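Long-range contact in SRPBCC family protein (Bacillus thuringiensis serovar konkukian, PDB 3F08), which is of unknown function but probably binds a hydrophobic ligand in an internal cavity, like many proteins with a Bet v 1-like fold: residues H3-S7 / V121-S126. The protein carries 5 engineered substitutions. Numbering follows the deposited sequence.
Engineered in segment 121-126: V121 (natural residue Phe).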
# COMPACT_ATOMS: atom_id res chain seq x y z
N HIS B 3 -0.31 -22.33 -10.12
CA HIS B 3 0.09 -21.68 -8.88
C HIS B 3 1.32 -22.34 -8.28
O HIS B 3 1.66 -23.47 -8.62
CB HIS B 3 -1.05 -21.76 -7.85
CG HIS B 3 -1.48 -23.16 -7.54
ND1 HIS B 3 -2.20 -23.93 -8.43
CD2 HIS B 3 -1.27 -23.94 -6.45
CE1 HIS B 3 -2.42 -25.13 -7.90
NE2 HIS B 3 -1.86 -25.16 -6.70
N THR B 4 1.99 -21.64 -7.38
CA THR B 4 3.15 -22.19 -6.72
C THR B 4 3.39 -21.43 -5.43
O THR B 4 2.97 -20.29 -5.28
CB THR B 4 4.42 -22.12 -7.63
OG1 THR B 4 5.44 -22.97 -7.08
CG2 THR B 4 4.94 -20.70 -7.71
N THR B 5 4.05 -22.09 -4.48
CA THR B 5 4.34 -21.46 -3.20
C THR B 5 5.60 -22.06 -2.62
O THR B 5 5.91 -23.23 -2.86
CB THR B 5 3.22 -21.70 -2.18
OG1 THR B 5 1.98 -21.22 -2.70
CG2 THR B 5 3.53 -20.97 -0.88
N THR B 6 6.34 -21.25 -1.88
CA THR B 6 7.53 -21.74 -1.23
C THR B 6 7.60 -21.02 0.10
O THR B 6 7.14 -19.88 0.23
CB THR B 6 8.82 -21.48 -2.05
OG1 THR B 6 9.91 -22.17 -1.44
CG2 THR B 6 9.13 -20.00 -2.12
N SER B 7 8.14 -21.69 1.10
CA SER B 7 8.23 -21.12 2.42
C SER B 7 9.60 -21.37 3.02
O SER B 7 10.31 -22.28 2.60
CB SER B 7 7.15 -21.73 3.31
OG SER B 7 7.37 -21.37 4.66
N VAL B 121 8.94 -19.46 -11.65
CA VAL B 121 8.40 -18.63 -10.57
C VAL B 121 8.89 -19.13 -9.22
O VAL B 121 9.33 -18.35 -8.38
CB VAL B 121 6.87 -18.63 -10.61
CG1 VAL B 121 6.31 -17.87 -9.42
CG2 VAL B 121 6.39 -17.98 -11.92
N HIS B 122 8.84 -20.44 -9.00
CA HIS B 122 9.30 -21.00 -7.74
C HIS B 122 10.78 -20.68 -7.54
O HIS B 122 11.21 -20.40 -6.43
CB HIS B 122 9.08 -22.52 -7.72
CG HIS B 122 9.37 -23.16 -6.40
ND1 HIS B 122 10.65 -23.46 -5.99
CD2 HIS B 122 8.55 -23.56 -5.39
CE1 HIS B 122 10.61 -24.01 -4.78
NE2 HIS B 122 9.35 -24.08 -4.40
N GLY B 123 11.54 -20.71 -8.63
CA GLY B 123 12.96 -20.40 -8.55
C GLY B 123 13.19 -18.97 -8.11
O GLY B 123 14.13 -18.67 -7.38
N ILE B 124 12.33 -18.07 -8.58
CA ILE B 124 12.44 -16.67 -8.21
C ILE B 124 12.16 -16.48 -6.72
O ILE B 124 12.89 -15.79 -6.02
CB ILE B 124 11.47 -15.82 -9.04
CG1 ILE B 124 11.86 -15.88 -10.51
CG2 ILE B 124 11.48 -14.36 -8.55
CD1 ILE B 124 10.91 -15.12 -11.44
N TYR B 125 11.09 -17.11 -6.24
CA TYR B 125 10.74 -17.00 -4.83
C TYR B 125 11.81 -17.62 -3.94
O TYR B 125 12.18 -17.05 -2.91
CB TYR B 125 9.41 -17.71 -4.55
CG TYR B 125 8.22 -17.16 -5.29
CD1 TYR B 125 8.27 -15.92 -5.93
CD2 TYR B 125 7.01 -17.87 -5.31
CE1 TYR B 125 7.14 -15.39 -6.58
CE2 TYR B 125 5.89 -17.36 -5.94
CZ TYR B 125 5.95 -16.12 -6.58
OH TYR B 125 4.82 -15.62 -7.19
N SER B 126 12.30 -18.79 -4.33
CA SER B 126 13.32 -19.49 -3.58
C SER B 126 14.64 -18.73 -3.49
O SER B 126 15.33 -18.77 -2.47
CB SER B 126 13.56 -20.87 -4.18
OG SER B 126 14.68 -21.48 -3.56
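Strand 3-7 lies along helix 121-126 with its axis 8.2 Å away and the two chain directions only 22° apart, so that T4 and T6, two residues apart, face successive turns of the helix. Both threonines adopt the t rotamer, which sends each methyl into the helix surface. CG2 of T4 packs 3.6 Å from CG1 of V121, an engineered residue (Phe in the natural protein), and 3.9 Å from CE2 of Y125; CG2 of T6 sits 3.4 Å from CB of Y125. The m rotamer of Y125 directs its ring back toward the N-terminal end of the strand, past the T4 methyl; the ring stacks on W103 and its hydroxyl hydrogen-bonds to Y84 and S86. The CA-to-CB bond of H122 points sideways to the strand, yet with chi1 in t its imidazole reaches it: CD2 lies 3.6 Å from OG1 of T4, which meets the ring edge, and NE2 lies 3.5 Å from CB of T6. These are van der Waals contacts. T5 points to the other face of the sheet, onto E102 and S104. Packing of the N-terminal edge strand against the long C-terminal helix, which lies over the curved antiparallel sheet, is characteristic of the Bet v 1-like helix-grip fold.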